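Local coordinates for protein transcarboxylase 5S subunit (PDB 1RQB) that transfers a carboxyl group from the biotin of the 1.3S subunit to pyruvate, forming oxaloacetate, with a cobalt ion bound in each subunit, at residues G51-S63 with T279-D291. Residues are numbered along the deposited sequence; the frame is centred on the assembly and turned at random.
Sequences GACADIDAAGYWS and TNLDYDRLHKIRD
The guanidinium of Arg285 lies with one face against Ala58, whose CB sits over its centre, 3.6 Å from CZ. At the guanidinium edge is the carboxylate of Asp55. Arg285 NH1 donates to Asp55 OD1 at 2.8 Å in a salt bridge. The oxygen is met on its anti side, and the two planes are turned 61° apart. A bend at chi2 (-64°) carries the arginine chain across helix 53-58. The aliphatic part of Lys288 passes across the same carboxylate, and a water bonds Asp55 OD2. The Tyr61 ring has Ile289 CD1 at its edge. Leu281 CD2 and Leu286 CD2 approach it obliquely, the latter 3.3 Å from Tyr61 OH. That hydroxyl also has a weak hydrogen bond to Glu29.

The fold is a TIM barrel. Helix 53-58 leads into strand 63-68, and helix 283-296 follows strand 277-278. Tyr61 and Leu281 both rest on Ile27 of strand 23-29 between them. The helical parts 53-58 and 283-291 run nearly antiparallel, at 149°. Between the two helices, Ile289 CD1 reaches Ile56 CA at 3.7 Å. Ala59 CB packs beside it.

At the turn, Ala59 O accepts from Asp282 N at 2.9 Å, and Leu281 CA adds a CA-H...O contact. Gly60 has positive phi, its CA 4.8 Å from Leu281 CA. Asp282 is the N-cap of helix 283-296: its OD1 accepts from Arg285 N, which lies above the carboxylate plane.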
ATOM      1  N   GLY A  51      -3.252  25.001  -7.265  1.00 19.16           N
ATOM      2  CA  GLY A  51      -3.289  24.569  -8.650  1.00 15.93           C
ATOM      3  C   GLY A  51      -4.127  23.333  -8.947  1.00 17.65           C
ATOM      4  O   GLY A  51      -4.442  23.066 -10.106  1.00 18.02           O
ATOM      5  N   ALA A  52      -4.514  22.585  -7.919  1.00 15.26           N
ATOM      6  CA  ALA A  52      -5.308  21.367  -8.137  1.00 14.02           C
ATOM      7  C   ALA A  52      -6.770  21.579  -7.737  1.00 12.14           C
ATOM      8  O   ALA A  52      -7.606  20.705  -7.961  1.00 15.31           O
ATOM      9  CB  ALA A  52      -4.714  20.209  -7.313  1.00 14.78           C
ATOM     10  N   CYS A  53      -7.089  22.736  -7.168  1.00 15.59           N
ATOM     11  CA  CYS A  53      -8.449  22.986  -6.664  1.00 17.51           C
ATOM     12  C   CYS A  53      -9.525  22.882  -7.747  1.00 16.46           C
ATOM     13  O   CYS A  53     -10.585  22.305  -7.508  1.00 15.11           O
ATOM     14  CB  CYS A  53      -8.517  24.342  -5.966  1.00 16.61           C
ATOM     15  SG  CYS A  53      -7.774  24.313  -4.309  1.00 25.38           S
ATOM     16  N   ALA A  54      -9.280  23.432  -8.929  1.00 17.33           N
ATOM     17  CA  ALA A  54     -10.299  23.369  -9.985  1.00 16.39           C
ATOM     18  C   ALA A  54     -10.613  21.910 -10.325  1.00 17.92           C
ATOM     19  O   ALA A  54     -11.774  21.531 -10.468  1.00 14.22           O
ATOM     20  CB  ALA A  54      -9.818  24.120 -11.239  1.00 20.21           C
ATOM     21  N   ASP A  55      -9.580  21.078 -10.447  1.00 15.13           N
ATOM     22  CA  ASP A  55      -9.806  19.665 -10.781  1.00 12.68           C
ATOM     23  C   ASP A  55     -10.467  18.928  -9.615  1.00 13.07           C
ATOM     24  O   ASP A  55     -11.344  18.091  -9.825  1.00 13.69           O
ATOM     25  CB  ASP A  55      -8.498  18.999 -11.178  1.00 15.54           C
ATOM     26  CG  ASP A  55      -8.008  19.480 -12.535  1.00 22.34           C
ATOM     27  OD1 ASP A  55      -8.837  19.520 -13.476  1.00 23.78           O
ATOM     28  OD2 ASP A  55      -6.813  19.814 -12.658  1.00 27.40           O
ATOM     29  N   ILE A  56     -10.055  19.232  -8.387  1.00 12.87           N
ATOM     30  CA  ILE A  56     -10.657  18.580  -7.215  1.00 13.09           C
ATOM     31  C   ILE A  56     -12.153  18.905  -7.166  1.00 14.28           C
ATOM     32  O   ILE A  56     -12.989  18.032  -6.939  1.00 11.87           O
ATOM     33  CB  ILE A  56      -9.967  19.064  -5.906  1.00 11.37           C
ATOM     34  CG1 ILE A  56      -8.572  18.435  -5.820  1.00 10.89           C
ATOM     35  CG2 ILE A  56     -10.811  18.698  -4.678  1.00 10.60           C
ATOM     36  CD1 ILE A  56      -7.719  18.906  -4.635  1.00 12.55           C
ATOM     37  N   ASP A  57     -12.476  20.169  -7.428  1.00 13.34           N
ATOM     38  CA  ASP A  57     -13.858  20.668  -7.399  1.00 17.73           C
ATOM     39  C   ASP A  57     -14.735  19.975  -8.445  1.00 16.14           C
ATOM     40  O   ASP A  57     -15.946  19.868  -8.256  1.00 17.56           O
ATOM     41  CB  ASP A  57     -13.878  22.188  -7.656  1.00 18.43           C
ATOM     42  CG  ASP A  57     -15.281  22.779  -7.575  1.00 24.77           C
ATOM     43  OD1 ASP A  57     -15.819  22.926  -6.452  1.00 22.97           O
ATOM     44  OD2 ASP A  57     -15.855  23.081  -8.638  1.00 28.81           O
ATOM     45  N   ALA A  58     -14.160  19.495  -9.542  1.00 15.85           N
ATOM     46  CA  ALA A  58     -14.982  18.869 -10.590  1.00 17.29           C
ATOM     47  C   ALA A  58     -14.815  17.347 -10.622  1.00 17.99           C
ATOM     48  O   ALA A  58     -15.341  16.691 -11.521  1.00 16.74           O
ATOM     49  CB  ALA A  58     -14.604  19.438 -11.952  1.00 17.90           C
ATOM     50  N   ALA A  59     -14.120  16.769  -9.649  1.00 13.92           N
ATOM     51  CA  ALA A  59     -13.865  15.320  -9.679  1.00 13.29           C
ATOM     52  C   ALA A  59     -15.092  14.497  -9.279  1.00 16.20           C
ATOM     53  O   ALA A  59     -15.206  13.340  -9.681  1.00 20.26           O
ATOM     54  CB  ALA A  59     -12.687  14.981  -8.777  1.00 12.36           C
ATOM     55  N   GLY A  60     -15.998  15.065  -8.486  1.00 16.77           N
ATOM     56  CA  GLY A  60     -17.182  14.321  -8.065  1.00 13.39           C
ATOM     57  C   GLY A  60     -17.177  13.796  -6.632  1.00 16.89           C
ATOM     58  O   GLY A  60     -17.958  12.914  -6.279  1.00 13.04           O
ATOM     59  N   TYR A  61     -16.315  14.349  -5.789  1.00 12.49           N
ATOM     60  CA  TYR A  61     -16.213  13.899  -4.392  1.00 12.61           C
ATOM     61  C   TYR A  61     -17.448  14.313  -3.588  1.00 14.33           C
ATOM     62  O   TYR A  61     -18.068  15.339  -3.863  1.00 14.11           O
ATOM     63  CB  TYR A  61     -14.995  14.536  -3.732  1.00  9.39           C
ATOM     64  CG  TYR A  61     -13.674  14.129  -4.312  1.00  8.63           C
ATOM     65  CD1 TYR A  61     -12.856  15.063  -4.953  1.00 13.65           C
ATOM     66  CD2 TYR A  61     -13.201  12.826  -4.162  1.00 15.18           C
ATOM     67  CE1 TYR A  61     -11.583  14.708  -5.425  1.00 13.18           C
ATOM     68  CE2 TYR A  61     -11.931  12.459  -4.625  1.00 16.15           C
ATOM     69  CZ  TYR A  61     -11.130  13.408  -5.249  1.00 15.37           C
ATOM     70  OH  TYR A  61      -9.861  13.065  -5.648  1.00 15.10           O
ATOM     71  N   TRP A  62     -17.782  13.525  -2.567  1.00 12.52           N
ATOM     72  CA  TRP A  62     -18.911  13.862  -1.686  1.00 13.73           C
ATOM     73  C   TRP A  62     -18.523  15.108  -0.884  1.00 12.22           C
ATOM     74  O   TRP A  62     -19.320  16.023  -0.685  1.00 12.20           O
ATOM     75  CB  TRP A  62     -19.216  12.704  -0.730  1.00 12.95           C
ATOM     76  CG  TRP A  62     -20.395  13.014   0.158  1.00 14.70           C
ATOM     77  CD1 TRP A  62     -21.715  13.029  -0.205  1.00 19.27           C
ATOM     78  CD2 TRP A  62     -20.342  13.485   1.506  1.00 14.93           C
ATOM     79  NE1 TRP A  62     -22.488  13.498   0.839  1.00 19.59           N
ATOM     80  CE2 TRP A  62     -21.671  13.782   1.901  1.00 21.01           C
ATOM     81  CE3 TRP A  62     -19.301  13.693   2.420  1.00 11.86           C
ATOM     82  CZ2 TRP A  62     -21.986  14.280   3.177  1.00 16.46           C
ATOM     83  CZ3 TRP A  62     -19.612  14.187   3.694  1.00 14.38           C
ATOM     84  CH2 TRP A  62     -20.946  14.474   4.056  1.00 19.33           C
ATOM     85  N   SER A  63     -17.277  15.129  -0.416  1.00  9.66           N
ATOM     86  CA  SER A  63     -16.737  16.283   0.318  1.00  9.62           C
ATOM     87  C   SER A  63     -15.221  16.317   0.128  1.00 11.18           C
ATOM     88  O   SER A  63     -14.611  15.336  -0.297  1.00  9.30           O
ATOM     89  CB  SER A  63     -17.065  16.218   1.824  1.00 10.19           C
ATOM     90  OG  SER A  63     -16.321  15.206   2.488  1.00 11.02           O
ATOM     91  N   THR A 279     -18.497   4.470  -7.901  1.00 16.11           N
ATOM     92  CA  THR A 279     -18.341   5.838  -7.385  1.00 16.32           C
ATOM     93  C   THR A 279     -18.680   6.777  -8.544  1.00 20.87           C
ATOM     94  O   THR A 279     -18.778   6.339  -9.689  1.00 22.78           O
ATOM     95  CB  THR A 279     -16.891   6.165  -6.988  1.00 20.65           C
ATOM     96  OG1 THR A 279     -16.102   6.291  -8.177  1.00 19.71           O
ATOM     97  CG2 THR A 279     -16.300   5.078  -6.086  1.00 17.27           C
ATOM     98  N   ASN A 280     -18.864   8.057  -8.273  1.00 17.94           N
ATOM     99  CA  ASN A 280     -19.153   8.965  -9.392  1.00 28.32           C
ATOM    100  C   ASN A 280     -17.947   9.878  -9.617  1.00 23.80           C
ATOM    101  O   ASN A 280     -18.099  11.058  -9.929  1.00 23.15           O
ATOM    102  CB  ASN A 280     -20.419   9.798  -9.127  1.00 35.27           C
ATOM    103  CG  ASN A 280     -20.283  10.717  -7.934  1.00 44.83           C
ATOM    104  OD1 ASN A 280     -20.272  10.263  -6.790  1.00 52.96           O
ATOM    105  ND2 ASN A 280     -20.186  12.023  -8.193  1.00 47.71           N
ATOM    106  N   LEU A 281     -16.746   9.326  -9.460  1.00 16.61           N
ATOM    107  CA  LEU A 281     -15.529  10.125  -9.663  1.00 17.55           C
ATOM    108  C   LEU A 281     -15.155  10.134 -11.147  1.00 15.70           C
ATOM    109  O   LEU A 281     -15.354   9.147 -11.855  1.00 17.55           O
ATOM    110  CB  LEU A 281     -14.362   9.568  -8.836  1.00 10.25           C
ATOM    111  CG  LEU A 281     -14.588   9.564  -7.319  1.00 14.19           C
ATOM    112  CD1 LEU A 281     -13.304   9.182  -6.630  1.00 13.84           C
ATOM    113  CD2 LEU A 281     -15.060  10.939  -6.851  1.00 14.88           C
ATOM    114  N   ASP A 282     -14.629  11.269 -11.600  1.00 17.17           N
ATOM    115  CA  ASP A 282     -14.180  11.482 -12.985  1.00 14.70           C
ATOM    116  C   ASP A 282     -12.697  11.107 -13.043  1.00 14.33           C
ATOM    117  O   ASP A 282     -11.853  11.823 -12.506  1.00 14.24           O
ATOM    118  CB  ASP A 282     -14.367  12.966 -13.337  1.00 19.30           C
ATOM    119  CG  ASP A 282     -13.995  13.293 -14.772  1.00 23.37           C
ATOM    120  OD1 ASP A 282     -12.943  12.824 -15.247  1.00 25.16           O
ATOM    121  OD2 ASP A 282     -14.753  14.049 -15.415  1.00 28.65           O
ATOM    122  N   TYR A 283     -12.380   9.978 -13.683  1.00 11.56           N
ATOM    123  CA  TYR A 283     -11.000   9.471 -13.745  1.00 16.21           C
ATOM    124  C   TYR A 283     -10.024  10.460 -14.388  1.00 19.50           C
ATOM    125  O   TYR A 283      -8.861  10.524 -13.995  1.00 15.26           O
ATOM    126  CB  TYR A 283     -10.955   8.130 -14.482  1.00 17.49           C
ATOM    127  CG  TYR A 283     -11.489   6.987 -13.650  1.00 24.46           C
ATOM    128  CD1 TYR A 283     -12.717   6.403 -13.941  1.00 30.82           C
ATOM    129  CD2 TYR A 283     -10.768   6.497 -12.563  1.00 29.23           C
ATOM    130  CE1 TYR A 283     -13.216   5.353 -13.167  1.00 34.34           C
ATOM    131  CE2 TYR A 283     -11.259   5.449 -11.783  1.00 29.05           C
ATOM    132  CZ  TYR A 283     -12.481   4.883 -12.092  1.00 31.71           C
ATOM    133  OH  TYR A 283     -12.971   3.843 -11.333  1.00 31.72           O
ATOM    134  N   ASP A 284     -10.469  11.216 -15.384  1.00 17.15           N
ATOM    135  CA  ASP A 284      -9.564  12.182 -16.023  1.00 19.80           C
ATOM    136  C   ASP A 284      -9.180  13.275 -15.022  1.00 16.53           C
ATOM    137  O   ASP A 284      -8.033  13.715 -14.990  1.00 16.56           O
ATOM    138  CB  ASP A 284     -10.209  12.847 -17.232  1.00 30.72           C
ATOM    139  CG  ASP A 284      -9.242  13.777 -17.952  1.00 42.38           C
ATOM    140  OD1 ASP A 284      -9.701  14.663 -18.706  1.00 47.91           O
ATOM    141  OD2 ASP A 284      -8.011  13.612 -17.762  1.00 45.52           O
ATOM    142  N   ARG A 285     -10.138  13.723 -14.211  1.00 14.75           N
ATOM    143  CA  ARG A 285      -9.833  14.756 -13.211  1.00 13.23           C
ATOM    144  C   ARG A 285      -8.881  14.169 -12.168  1.00 11.72           C
ATOM    145  O   ARG A 285      -7.933  14.826 -11.740  1.00 11.44           O
ATOM    146  CB  ARG A 285     -11.106  15.257 -12.511  1.00 12.88           C
ATOM    147  CG  ARG A 285     -12.070  16.059 -13.387  1.00 17.83           C
ATOM    148  CD  ARG A 285     -11.459  17.379 -13.885  1.00 16.62           C
ATOM    149  NE  ARG A 285     -12.467  18.131 -14.626  1.00 17.24           N
ATOM    150  CZ  ARG A 285     -12.427  19.438 -14.864  1.00 19.84           C
ATOM    151  NH1 ARG A 285     -11.421  20.181 -14.426  1.00 19.32           N
ATOM    152  NH2 ARG A 285     -13.426  20.012 -15.523  1.00 19.87           N
ATOM    153  N   LEU A 286      -9.131  12.927 -11.770  1.00 14.35           N
ATOM    154  CA  LEU A 286      -8.275  12.272 -10.769  1.00 14.69           C
ATOM    155  C   LEU A 286      -6.837  12.185 -11.288  1.00 10.68           C
ATOM    156  O   LEU A 286      -5.881  12.379 -10.540  1.00 10.51           O
ATOM    157  CB  LEU A 286      -8.798  10.862 -10.451  1.00 11.59           C
ATOM    158  CG  LEU A 286     -10.185  10.759  -9.811  1.00 14.00           C
ATOM    159  CD1 LEU A 286     -10.490   9.304  -9.456  1.00 14.35           C
ATOM    160  CD2 LEU A 286     -10.222  11.611  -8.549  1.00 12.11           C
ATOM    161  N   HIS A 287      -6.684  11.878 -12.571  1.00 12.44           N
ATOM    162  CA  HIS A 287      -5.347  11.758 -13.168  1.00 12.82           C
ATOM    163  C   HIS A 287      -4.614  13.100 -13.085  1.00 11.54           C
ATOM    164  O   HIS A 287      -3.416  13.150 -12.807  1.00 10.13           O
ATOM    165  CB  HIS A 287      -5.479  11.323 -14.628  1.00 17.44           C
ATOM    166  CG  HIS A 287      -4.167  11.150 -15.323  1.00 27.23           C
ATOM    167  ND1 HIS A 287      -3.345  10.068 -15.099  1.00 33.95           N
ATOM    168  CD2 HIS A 287      -3.521  11.935 -16.217  1.00 31.89           C
ATOM    169  CE1 HIS A 287      -2.249  10.192 -15.825  1.00 35.27           C
ATOM    170  NE2 HIS A 287      -2.330  11.317 -16.513  1.00 34.46           N
ATOM    171  N   LYS A 288      -5.335  14.193 -13.318  1.00 11.82           N
ATOM    172  CA  LYS A 288      -4.722  15.528 -13.266  1.00 14.38           C
ATOM    173  C   LYS A 288      -4.317  15.875 -11.831  1.00 14.30           C
ATOM    174  O   LYS A 288      -3.267  16.473 -11.600  1.00 13.61           O
ATOM    175  CB  LYS A 288      -5.690  16.604 -13.782  1.00 15.98           C
ATOM    176  CG  LYS A 288      -6.103  16.443 -15.232  1.00 20.54           C
ATOM    177  CD  LYS A 288      -7.020  17.593 -15.640  1.00 26.83           C
ATOM    178  CE  LYS A 288      -7.543  17.427 -17.059  1.00 36.41           C
ATOM    179  NZ  LYS A 288      -6.454  17.217 -18.056  1.00 35.97           N
ATOM    180  N   ILE A 289      -5.157  15.522 -10.870  1.00 11.57           N
ATOM    181  CA  ILE A 289      -4.844  15.807  -9.463  1.00 10.13           C
ATOM    182  C   ILE A 289      -3.621  14.985  -9.049  1.00  8.42           C
ATOM    183  O   ILE A 289      -2.704  15.480  -8.395  1.00 11.34           O
ATOM    184  CB  ILE A 289      -6.050  15.445  -8.563  1.00 11.19           C
ATOM    185  CG1 ILE A 289      -7.255  16.297  -8.971  1.00  9.85           C
ATOM    186  CG2 ILE A 289      -5.709  15.670  -7.079  1.00  9.39           C
ATOM    187  CD1 ILE A 289      -8.597  15.740  -8.486  1.00  9.69           C
ATOM    188  N   ARG A 290      -3.616  13.720  -9.453  1.00 10.91           N
ATOM    189  CA  ARG A 290      -2.506  12.819  -9.113  1.00 11.08           C
ATOM    190  C   ARG A 290      -1.179  13.385  -9.622  1.00 13.75           C
ATOM    191  O   ARG A 290      -0.202  13.462  -8.880  1.00 12.74           O
ATOM    192  CB  ARG A 290      -2.707  11.445  -9.751  1.00 12.88           C
ATOM    193  CG  ARG A 290      -1.596  10.490  -9.379  1.00 19.20           C
ATOM    194  CD  ARG A 290      -1.745   9.162 -10.080  1.00 26.88           C
ATOM    195  NE  ARG A 290      -1.446   9.254 -11.501  1.00 37.29           N
ATOM    196  CZ  ARG A 290      -0.236   9.044 -12.009  1.00 43.82           C
ATOM    197  NH1 ARG A 290       0.775   8.733 -11.199  1.00 44.46           N
ATOM    198  NH2 ARG A 290      -0.036   9.128 -13.322  1.00 39.19           N
ATOM    199  N   ASP A 291      -1.152  13.759 -10.900  1.00 10.69           N
ATOM    200  CA  ASP A 291       0.064  14.283 -11.537  1.00 12.44           C
ATOM    201  C   ASP A 291       0.494  15.590 -10.871  1.00 12.33           C
ATOM    202  O   ASP A 291       1.683  15.868 -10.716  1.00 12.16           O
ATOM    203  CB  ASP A 291      -0.177  14.492 -13.038  1.00 14.39           C
ATOM    204  CG  ASP A 291      -0.142  13.178 -13.818  1.00 27.92           C
ATOM    205  OD1 ASP A 291       0.124  12.128 -13.190  1.00 24.40           O
ATOM    206  OD2 ASP A 291      -0.368  13.193 -15.048  1.00 29.74           O
TER
HETATM  207  O   HOH W   1      -4.909  19.362 -10.856  1.00 28.73           O